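Local atomic coordinates of CRISPR-associated endonuclease Cas9 (Campylobacter jejuni subsp. jejuni serotype O:2, PDB entry 5X2H), a protein that cuts double-stranded DNA under the guidance of a bound RNA, serving as the nuclease of a bacterial CRISPR adaptive immune system. Residues 21-26 against 560-565; 263-268 against 402-407; 445-450 against 499-504; 478-483 against 507-512. All blocks are in the same frame, centred on the assembly; numbering follows the deposited sequence.

Contact 1 of 4, residues 21-26 against 560-565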
# COMPACT_ATOMS: atom_id res chain seq x y z
N GLY A 21 -1.05 -4.75 25.00
CA GLY A 21 -1.18 -5.05 26.42
C GLY A 21 -0.34 -4.09 27.24
O GLY A 21 0.80 -3.78 26.89
N TRP A 22 -0.92 -3.60 28.34
CA TRP A 22 -0.25 -2.61 29.16
C TRP A 22 -0.50 -2.89 30.63
O TRP A 22 -1.57 -3.35 31.02
CB TRP A 22 -0.72 -1.19 28.81
CG TRP A 22 -2.19 -0.97 28.98
CD1 TRP A 22 -3.15 -1.12 28.03
CD2 TRP A 22 -2.86 -0.55 30.17
NE1 TRP A 22 -4.39 -0.83 28.55
CE2 TRP A 22 -4.24 -0.48 29.87
CE3 TRP A 22 -2.44 -0.24 31.47
CZ2 TRP A 22 -5.19 -0.10 30.81
CZ3 TRP A 22 -3.39 0.14 32.40
CH2 TRP A 22 -4.75 0.20 32.07
N ALA A 23 0.51 -2.59 31.45
CA ALA A 23 0.44 -2.75 32.89
C ALA A 23 1.12 -1.57 33.55
O ALA A 23 2.08 -1.00 33.01
CB ALA A 23 1.08 -4.06 33.35
N PHE A 24 0.63 -1.20 34.73
CA PHE A 24 1.16 -0.06 35.48
C PHE A 24 1.49 -0.52 36.90
O PHE A 24 0.61 -0.97 37.63
CB PHE A 24 0.15 1.10 35.51
CG PHE A 24 0.54 2.22 36.43
CD1 PHE A 24 1.84 2.71 36.46
CD2 PHE A 24 -0.41 2.80 37.26
CE1 PHE A 24 2.19 3.74 37.31
CE2 PHE A 24 -0.06 3.84 38.11
CZ PHE A 24 1.24 4.31 38.13
N SER A 25 2.76 -0.40 37.27
CA SER A 25 3.24 -0.81 38.58
C SER A 25 3.83 0.39 39.31
O SER A 25 4.29 1.36 38.69
CB SER A 25 4.30 -1.91 38.46
OG SER A 25 4.71 -2.35 39.75
N GLU A 26 3.79 0.32 40.64
CA GLU A 26 4.37 1.35 41.49
C GLU A 26 4.65 0.74 42.85
O GLU A 26 3.78 0.08 43.42
CB GLU A 26 3.43 2.56 41.63
CG GLU A 26 3.95 3.64 42.56
CD GLU A 26 3.01 4.82 42.68
OE1 GLU A 26 1.79 4.63 42.58
OE2 GLU A 26 3.51 5.95 42.87
N ILE A 560 -1.34 -10.25 30.80
CA ILE A 560 -0.44 -11.01 31.67
C ILE A 560 0.98 -10.96 31.13
O ILE A 560 1.94 -11.01 31.90
CB ILE A 560 -0.94 -12.46 31.85
CG1 ILE A 560 -0.72 -13.29 30.58
CG2 ILE A 560 -2.41 -12.48 32.25
CD1 ILE A 560 -1.21 -14.72 30.70
N ASP A 561 1.13 -10.84 29.81
CA ASP A 561 2.46 -10.63 29.24
C ASP A 561 3.02 -9.27 29.64
O ASP A 561 4.19 -9.16 30.01
CB ASP A 561 2.42 -10.77 27.72
CG ASP A 561 2.00 -12.16 27.27
OD1 ASP A 561 2.14 -13.11 28.07
OD2 ASP A 561 1.53 -12.30 26.12
N ALA A 562 2.18 -8.23 29.60
CA ALA A 562 2.62 -6.91 30.03
C ALA A 562 2.96 -6.89 31.51
O ALA A 562 3.89 -6.19 31.94
CB ALA A 562 1.55 -5.86 29.71
N VAL A 563 2.22 -7.66 32.32
CA VAL A 563 2.59 -7.82 33.72
C VAL A 563 3.95 -8.48 33.84
O VAL A 563 4.74 -8.15 34.74
CB VAL A 563 1.50 -8.61 34.47
CG1 VAL A 563 1.92 -8.89 35.90
CG2 VAL A 563 0.18 -7.86 34.45
N ILE A 564 4.27 -9.40 32.93
CA ILE A 564 5.59 -10.02 32.92
C ILE A 564 6.65 -9.01 32.50
O ILE A 564 7.75 -8.97 33.07
CB ILE A 564 5.60 -11.26 32.02
CG1 ILE A 564 4.77 -12.39 32.64
CG2 ILE A 564 7.02 -11.74 31.75
CD1 ILE A 564 4.76 -13.66 31.83
N ILE A 565 6.35 -8.17 31.50
CA ILE A 565 7.32 -7.19 31.03
C ILE A 565 7.71 -6.23 32.15
O ILE A 565 8.86 -5.80 32.24
CB ILE A 565 6.78 -6.43 29.80
CG1 ILE A 565 6.26 -7.39 28.73
CG2 ILE A 565 7.86 -5.55 29.20
CD1 ILE A 565 7.25 -8.45 28.34
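Val-563 holds CG1 anti to its own backbone N (chi1 175°), which leaves CG2 beside that N and within 4.1 Å of Ala-23 CB. The contact is a helix-on-sheet packing of the RNase H-like fold of the RuvC nuclease domain: helix 557-566 lies against one face of the mixed sheet, over strand 19-26. The short axes approach to 6.4 Å and their directions differ by 47°, a closeness consistent with the small residues Gly-21, Ala-23 and Ala-562. Ala-562 makes the closest approach from the helix. Its methyl sits over the flat peptide that joins Gly-21 to Trp-22, with CB 3.6 Å from Gly-21 C and equally near the carbonyl oxygen and the following N; Gly-21, having no side chain, lets it come down onto the backbone. Two residues after Gly-21, Ala-23 turns its methyl toward the helix, while Trp-22 points away and packs on the other face of the sheet against Phe-13. The buried contact rests on van der Waals packing of methyls on backbone and on each other. Gly-21 lies close to Asp-14 and His-558, both predicted magnesium ligands of the RuvC site, so this packing sets strand and helix together beside the probable metal centre. Asp-561 OD1 is engaged by Arg-542 in a salt bridge. Ala-23 CB lies 4.1 Å from Ala-562 CB and 3.8 Å from Ala-562 O.

Contact 2 of 4, residues 263-268 against 402-407. With nucleotides of chain B.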
# COMPACT_ATOMS: atom_id res chain seq x y z
N LYS A 263 24.20 8.37 -5.21
CA LYS A 263 25.42 7.57 -5.13
C LYS A 263 26.35 7.81 -6.31
O LYS A 263 27.57 7.73 -6.16
CB LYS A 263 25.08 6.08 -5.03
CG LYS A 263 24.58 5.65 -3.66
CD LYS A 263 24.68 4.14 -3.49
CE LYS A 263 24.30 3.73 -2.07
NZ LYS A 263 24.45 2.27 -1.86
N ASN A 264 25.80 8.12 -7.49
CA ASN A 264 26.60 8.22 -8.70
C ASN A 264 27.12 9.63 -8.96
O ASN A 264 27.53 9.93 -10.08
CB ASN A 264 25.79 7.73 -9.90
CG ASN A 264 25.56 6.23 -9.87
OD1 ASN A 264 26.40 5.45 -10.31
ND2 ASN A 264 24.41 5.82 -9.33
N SER A 265 27.12 10.50 -7.95
CA SER A 265 27.73 11.80 -8.12
C SER A 265 29.23 11.71 -7.87
O SER A 265 29.70 10.82 -7.15
CB SER A 265 27.10 12.81 -7.16
OG SER A 265 27.39 12.48 -5.82
N PRO A 266 30.02 12.62 -8.46
CA PRO A 266 31.47 12.59 -8.21
C PRO A 266 31.83 12.68 -6.74
O PRO A 266 32.73 11.96 -6.28
CB PRO A 266 31.99 13.80 -9.01
CG PRO A 266 30.97 14.02 -10.07
CD PRO A 266 29.64 13.64 -9.45
N LEU A 267 31.16 13.55 -5.99
CA LEU A 267 31.42 13.65 -4.55
C LEU A 267 31.16 12.32 -3.86
O LEU A 267 31.97 11.87 -3.03
CB LEU A 267 30.56 14.75 -3.94
CG LEU A 267 31.27 15.97 -3.36
CD1 LEU A 267 30.27 16.87 -2.64
CD2 LEU A 267 32.40 15.55 -2.42
N ALA A 268 30.03 11.68 -4.17
CA ALA A 268 29.70 10.40 -3.55
C ALA A 268 30.69 9.32 -3.95
O ALA A 268 31.10 8.51 -3.12
CB ALA A 268 28.28 9.99 -3.91
N ILE A 402 23.88 10.64 3.60
CA ILE A 402 24.24 12.01 3.94
C ILE A 402 24.13 12.87 2.68
O ILE A 402 24.17 12.38 1.55
CB ILE A 402 25.65 12.11 4.55
CG1 ILE A 402 26.69 11.50 3.61
CG2 ILE A 402 25.69 11.43 5.91
CD1 ILE A 402 28.07 11.41 4.21
N SER A 403 24.00 14.18 2.90
CA SER A 403 23.73 15.13 1.84
C SER A 403 25.02 15.60 1.17
O SER A 403 26.13 15.29 1.60
CB SER A 403 22.98 16.34 2.39
OG SER A 403 23.75 17.03 3.36
N PHE A 404 24.84 16.37 0.08
CA PHE A 404 25.97 17.06 -0.54
C PHE A 404 26.61 18.06 0.41
O PHE A 404 27.82 18.26 0.38
CB PHE A 404 25.51 17.78 -1.81
CG PHE A 404 25.45 16.90 -3.03
CD1 PHE A 404 26.28 15.79 -3.14
CD2 PHE A 404 24.58 17.18 -4.06
CE1 PHE A 404 26.23 14.99 -4.26
CE2 PHE A 404 24.52 16.38 -5.18
CZ PHE A 404 25.35 15.28 -5.28
N LYS A 405 25.80 18.70 1.26
CA LYS A 405 26.33 19.68 2.20
C LYS A 405 27.31 19.03 3.17
O LYS A 405 28.36 19.60 3.48
CB LYS A 405 25.19 20.37 2.95
CG LYS A 405 25.62 21.54 3.80
CD LYS A 405 24.44 22.13 4.56
CE LYS A 405 24.84 23.41 5.28
NZ LYS A 405 23.73 23.96 6.10
N ALA A 406 26.97 17.84 3.66
CA ALA A 406 27.88 17.13 4.55
C ALA A 406 29.08 16.57 3.80
O ALA A 406 30.19 16.51 4.36
CB ALA A 406 27.14 16.01 5.28
N LEU A 407 28.89 16.17 2.54
CA LEU A 407 30.00 15.65 1.75
C LEU A 407 31.03 16.74 1.46
O LEU A 407 32.23 16.47 1.45
CB LEU A 407 29.48 15.03 0.46
CG LEU A 407 28.71 13.72 0.58
CD1 LEU A 407 28.17 13.28 -0.77
CD2 LEU A 407 29.60 12.64 1.18
P U B 6 27.91 2.51 -0.18
OP1 U B 6 27.86 3.12 -1.53
OP2 U B 6 26.67 2.44 0.64
O5' U B 6 28.50 1.04 -0.32
C5' U B 6 29.78 0.84 -0.91
C4' U B 6 30.23 -0.59 -0.79
O4' U B 6 30.43 -0.93 0.60
C3' U B 6 29.25 -1.64 -1.28
O3' U B 6 29.26 -1.79 -2.69
C2' U B 6 29.69 -2.89 -0.53
O2' U B 6 30.84 -3.46 -1.13
C1' U B 6 30.10 -2.29 0.82
N1 U B 6 29.01 -2.36 1.81
C2 U B 6 28.82 -3.57 2.45
O2 U B 6 29.50 -4.56 2.23
N3 U B 6 27.79 -3.59 3.36
C4 U B 6 26.96 -2.54 3.69
O4 U B 6 26.08 -2.71 4.53
C5 U B 6 27.22 -1.32 2.98
C6 U B 6 28.22 -1.28 2.09
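Phe-404 and Ser-265 meet ring edge to hydroxymethyl, and the phenylalanine can be followed outward from its helix. From CB, chi1 -83° sets CG anti to the carbonyl carbon, and the ring begins there; the atoms that touch the other segment lie beyond it. CD1 meets Leu-267 CD1 obliquely at 4.2 Å. Further out, CE1 comes 3.2 Å from Ser-265 OG, which lies near the ring plane, and CZ at the tip is 3.6 Å from Ser-265 CB, also in plane. That hydroxyl is already held: it caps its helix by accepting from Ala-268 N (3.2 Å) and is hydrogen-bonded to Pro-262 O as well. The Leu-267 and Leu-407 side chains overlap while heading opposite ways, Leu-267 CD1 reaching Leu-407 CB at 3.7 Å. Ser-403 occupies the matching N-cap of the second helix through a weak bond to Ala-406 N. Lys-263, extended beyond CG, sends NZ to OP2 of U6 in RNA chain B, a weak bond of 3.3 Å. The arrangement joins the starts of two helices in the helical recognition lobe of Cas9: helix 266-288 packs at its N-terminus on that of helix 404-415, and helix 355-367 adds Asn-359, which touches both Ser-265 and Phe-404.

Contact 3 of 4, residues 445-450 against 499-504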
# COMPACT_ATOMS: atom_id res chain seq x y z
N ASN A 445 4.32 11.11 13.45
CA ASN A 445 4.53 11.81 12.18
C ASN A 445 5.43 13.03 12.33
O ASN A 445 6.03 13.46 11.35
CB ASN A 445 3.18 12.24 11.61
CG ASN A 445 3.25 12.61 10.14
OD1 ASN A 445 3.87 11.91 9.34
ND2 ASN A 445 2.62 13.72 9.78
N GLU A 446 5.53 13.60 13.53
CA GLU A 446 6.28 14.82 13.76
C GLU A 446 7.71 14.57 14.20
O GLU A 446 8.43 15.53 14.50
CB GLU A 446 5.56 15.70 14.79
CG GLU A 446 4.08 15.86 14.52
CD GLU A 446 3.79 16.46 13.16
OE1 GLU A 446 3.83 17.70 13.04
OE2 GLU A 446 3.55 15.69 12.20
N THR A 447 8.15 13.31 14.26
CA THR A 447 9.51 12.97 14.62
C THR A 447 10.33 12.70 13.36
O THR A 447 9.78 12.45 12.28
CB THR A 447 9.55 11.75 15.53
OG1 THR A 447 9.27 10.57 14.77
CG2 THR A 447 8.51 11.88 16.64
N TYR A 448 11.65 12.73 13.50
CA TYR A 448 12.50 12.41 12.37
C TYR A 448 12.56 10.91 12.08
O TYR A 448 13.23 10.51 11.12
CB TYR A 448 13.92 12.95 12.58
CG TYR A 448 14.41 12.88 14.00
CD1 TYR A 448 14.56 11.66 14.65
CD2 TYR A 448 14.74 14.03 14.70
CE1 TYR A 448 15.01 11.59 15.95
CE2 TYR A 448 15.20 13.97 16.00
CZ TYR A 448 15.33 12.75 16.62
OH TYR A 448 15.78 12.67 17.92
N TYR A 449 11.88 10.08 12.87
CA TYR A 449 11.73 8.67 12.56
C TYR A 449 10.63 8.40 11.55
O TYR A 449 10.43 7.25 11.16
CB TYR A 449 11.44 7.87 13.83
CG TYR A 449 12.54 7.87 14.86
CD1 TYR A 449 13.70 7.12 14.67
CD2 TYR A 449 12.42 8.59 16.05
CE1 TYR A 449 14.71 7.11 15.62
CE2 TYR A 449 13.42 8.58 17.00
CZ TYR A 449 14.56 7.84 16.78
OH TYR A 449 15.56 7.83 17.72
N LYS A 450 9.91 9.44 11.11
CA LYS A 450 8.71 9.22 10.30
C LYS A 450 9.06 8.66 8.93
O LYS A 450 8.49 7.65 8.51
CB LYS A 450 7.93 10.53 10.16
CG LYS A 450 6.74 10.41 9.22
CD LYS A 450 5.80 9.30 9.66
CE LYS A 450 4.87 8.87 8.54
NZ LYS A 450 5.60 8.22 7.41
N LEU A 499 11.18 2.11 21.10
CA LEU A 499 12.03 2.49 22.22
C LEU A 499 12.78 3.78 21.94
O LEU A 499 12.78 4.70 22.76
CB LEU A 499 13.00 1.35 22.55
CG LEU A 499 14.01 1.56 23.68
CD1 LEU A 499 14.10 0.32 24.55
CD2 LEU A 499 15.38 1.93 23.12
N ASN A 500 13.44 3.87 20.77
CA ASN A 500 14.16 5.09 20.42
C ASN A 500 13.21 6.27 20.27
O ASN A 500 13.55 7.40 20.63
CB ASN A 500 14.96 4.88 19.13
CG ASN A 500 16.10 3.90 19.30
OD1 ASN A 500 16.80 3.92 20.31
ND2 ASN A 500 16.30 3.04 18.30
N TYR A 501 12.02 6.02 19.72
CA TYR A 501 11.02 7.07 19.58
C TYR A 501 10.51 7.55 20.93
O TYR A 501 10.17 8.73 21.08
CB TYR A 501 9.89 6.54 18.68
CG TYR A 501 8.53 7.19 18.76
CD1 TYR A 501 8.37 8.57 18.69
CD2 TYR A 501 7.38 6.41 18.84
CE1 TYR A 501 7.11 9.15 18.74
CE2 TYR A 501 6.13 6.98 18.88
CZ TYR A 501 5.99 8.35 18.83
OH TYR A 501 4.73 8.90 18.88
N THR A 502 10.50 6.67 21.94
CA THR A 502 10.00 7.07 23.25
C THR A 502 11.05 7.84 24.05
O THR A 502 10.73 8.85 24.68
CB THR A 502 9.53 5.84 24.03
OG1 THR A 502 8.53 5.15 23.26
CG2 THR A 502 8.93 6.25 25.36
N LYS A 503 12.30 7.39 24.03
CA LYS A 503 13.32 8.06 24.82
C LYS A 503 13.83 9.34 24.18
O LYS A 503 14.45 10.16 24.87
CB LYS A 503 14.50 7.12 25.10
CG LYS A 503 15.33 6.72 23.89
CD LYS A 503 16.56 5.94 24.35
CE LYS A 503 17.21 5.16 23.21
NZ LYS A 503 17.85 6.04 22.19
N ASP A 504 13.59 9.54 22.88
CA ASP A 504 14.00 10.78 22.23
C ASP A 504 13.02 11.92 22.45
O ASP A 504 13.40 13.08 22.30
CB ASP A 504 14.19 10.56 20.73
CG ASP A 504 15.52 9.91 20.39
OD1 ASP A 504 16.26 9.54 21.32
OD2 ASP A 504 15.82 9.79 19.19
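Thr-447 opens the contact by laying CG2 3.7 Å from Tyr-501 CE1, the two side chains crossing at about a right angle. Its OG1, which is hydrogen-bonded to Phe-444 O, also accepts from Tyr-449 N, an ST turn inside the type I beta turn 447-450. Tyr-448 follows: its OH donates to Asp-504 OD2 at 3.1 Å, meeting the carboxylate from 54° above its plane, and accepts a hydrogen bond from Asn-434 N. Tyr-449 points toward the helix and buries most: its ring edge faces the same OD2, the OH donating across a very short 2.5 Å whose exact length is doubtful, with ring and carboxylate planes only 27° apart. One carboxylate oxygen thus gathers two phenols. The Tyr-449 ring also packs on the helix, CE2 lying 3.8 Å from Tyr-501 CA and OH 3.3 Å from Asn-500 CB, while Tyr-448 CD1 lies over one face, offset toward the rim. Lys-450 closes the turn through its N to Thr-447 O. The loop 445-450, which precedes helix 456-476, is thereby pinned to helix 493-505 of the RuvC domain; Tyr-501 also packs on helix 456-476, and strand 530-532 meets the helix through Leu-499 and Thr-502.

Contact 4 of 4, residues 478-483 against 507-512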
# COMPACT_ATOMS: atom_id res chain seq x y z
N LYS A 478 3.39 11.63 35.29
CA LYS A 478 4.70 11.20 34.81
C LYS A 478 5.14 9.90 35.49
O LYS A 478 4.73 9.59 36.62
CB LYS A 478 5.75 12.29 35.06
CG LYS A 478 5.64 13.50 34.15
CD LYS A 478 6.80 14.46 34.40
CE LYS A 478 6.66 15.74 33.61
NZ LYS A 478 6.67 15.50 32.14
N VAL A 479 5.99 9.15 34.79
CA VAL A 479 6.44 7.83 35.22
C VAL A 479 7.97 7.80 35.13
O VAL A 479 8.59 8.60 34.44
CB VAL A 479 5.81 6.72 34.35
CG1 VAL A 479 6.06 5.34 34.94
CG2 VAL A 479 4.31 6.94 34.21
N HIS A 480 8.56 6.86 35.87
CA HIS A 480 10.02 6.74 35.87
C HIS A 480 10.53 5.91 34.70
O HIS A 480 11.58 6.23 34.12
CB HIS A 480 10.51 6.11 37.18
CG HIS A 480 10.04 6.82 38.41
ND1 HIS A 480 10.66 7.95 38.90
CD2 HIS A 480 9.02 6.55 39.26
CE1 HIS A 480 10.04 8.35 39.99
NE2 HIS A 480 9.04 7.52 40.23
N LYS A 481 9.82 4.85 34.34
CA LYS A 481 10.37 3.86 33.43
C LYS A 481 9.28 3.29 32.53
O LYS A 481 8.10 3.27 32.89
CB LYS A 481 11.05 2.72 34.20
CG LYS A 481 12.33 2.23 33.56
CD LYS A 481 12.54 0.75 33.79
CE LYS A 481 13.69 0.24 32.93
NZ LYS A 481 13.73 -1.25 32.89
N ILE A 482 9.69 2.82 31.35
CA ILE A 482 8.81 2.14 30.41
C ILE A 482 9.54 0.90 29.89
O ILE A 482 10.69 0.99 29.46
CB ILE A 482 8.39 3.05 29.24
CG1 ILE A 482 7.48 4.18 29.73
CG2 ILE A 482 7.68 2.24 28.16
CD1 ILE A 482 6.96 5.07 28.63
N ASN A 483 8.87 -0.25 29.96
CA ASN A 483 9.40 -1.51 29.45
C ASN A 483 8.58 -1.95 28.25
O ASN A 483 7.36 -1.75 28.22
CB ASN A 483 9.39 -2.59 30.53
CG ASN A 483 10.24 -2.23 31.73
OD1 ASN A 483 10.59 -1.06 31.93
ND2 ASN A 483 10.58 -3.23 32.54
N ASP A 507 9.47 13.07 28.24
CA ASP A 507 10.12 13.51 29.47
C ASP A 507 9.66 12.63 30.63
O ASP A 507 8.45 12.46 30.83
CB ASP A 507 9.82 14.98 29.76
CG ASP A 507 10.66 15.54 30.89
OD1 ASP A 507 11.69 14.92 31.22
OD2 ASP A 507 10.28 16.59 31.44
N PHE A 508 10.61 12.09 31.38
CA PHE A 508 10.33 11.17 32.47
C PHE A 508 10.56 11.83 33.82
O PHE A 508 11.09 12.95 33.92
CB PHE A 508 11.20 9.91 32.36
CG PHE A 508 10.81 9.00 31.23
CD1 PHE A 508 11.30 9.20 29.95
CD2 PHE A 508 9.96 7.93 31.46
CE1 PHE A 508 10.95 8.36 28.92
CE2 PHE A 508 9.60 7.08 30.43
CZ PHE A 508 10.09 7.30 29.16
N LEU A 509 10.15 11.13 34.87
CA LEU A 509 10.46 11.57 36.22
C LEU A 509 11.94 11.36 36.50
O LEU A 509 12.52 10.36 36.07
CB LEU A 509 9.63 10.79 37.25
CG LEU A 509 8.17 11.20 37.45
CD1 LEU A 509 7.52 10.32 38.50
CD2 LEU A 509 8.08 12.67 37.83
N PRO A 510 12.59 12.29 37.20
CA PRO A 510 13.98 12.07 37.61
C PRO A 510 14.07 10.88 38.56
O PRO A 510 13.34 10.80 39.55
CB PRO A 510 14.36 13.38 38.30
CG PRO A 510 13.41 14.39 37.75
CD PRO A 510 12.13 13.65 37.52
N LEU A 511 14.97 9.95 38.24
CA LEU A 511 15.23 8.80 39.09
C LEU A 511 16.45 8.99 39.98
O LEU A 511 16.81 8.07 40.72
CB LEU A 511 15.41 7.54 38.23
CG LEU A 511 16.13 7.60 36.88
CD1 LEU A 511 17.49 8.29 36.94
CD2 LEU A 511 16.29 6.19 36.32
N SER A 512 17.09 10.16 39.93
CA SER A 512 18.32 10.41 40.68
C SER A 512 18.29 11.76 41.37
O SER A 512 17.21 12.28 41.69
CB SER A 512 19.53 10.31 39.76
OG SER A 512 20.71 10.71 40.43
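The imidazole of His-480 takes Leu-509 CD1 over one face, 3.5 Å above the plane and offset toward the rim, a CH-pi contact; Pro-510 O stands at its edge. Phe-508 presents its ring edge to the other segment instead: CD2 is 3.3 Å from Val-479 O and CE2 is 3.7 Å from Ile-482 CG1, which lies at the ring edge in its plane, with the two side chains at about a right angle, and His-529 stacks on the phenylalanine. Between these two rings runs the one backbone bond of the contact. Leu-509 N donates to Val-479 O at 3.0 Å, practically straight at 179°, though it approaches from 42° above the carbonyl plane. The same carbonyl oxygen thus meets both a peptide N-H and the phenylalanine rim. Leu-509 is wedged between neighbours: CB sits 3.4 Å from His-480 ND1, CD1 is 3.4 Å from Lys-478 O, and CG packs on Lys-478 CB. The lysine bends at its end (chi4 -62°), which puts NZ in a long salt bridge of 3.8 Å with Asp-507 OD2; Lys-478 NZ also forms a salt bridge with Asp-439 OD1. The two segments run nearly perpendicular. The loop 507-512 after helix 493-505 therefore closes over the start of strand 481-485, an inner strand of the RuvC sheet, between 10-15 and 530-532.

Overall arrangement
Contacts 1, 3 and 4 belong to the RuvC domain, and contact 2 stands apart in the helical recognition lobe, about 26 Å from contact 3 and about 47 Å from contact 1, centre to centre. Along the chain contact 1 spans the others: its strand comes first, contact 2 closes next, then contacts 3 and 4 interleave before helix 557-566. Contacts 1 and 4 share the five-stranded sheet and are joined where Asn-483 ND2 probably bonds Ile-565 O, 3.1 Å away. Contacts 3 and 4 meet through Thr-502, whose CG2 is 4.0 Å from Ile-482 CD1. Distant sequence pieces are thus assembled into one discontinuous nuclease domain.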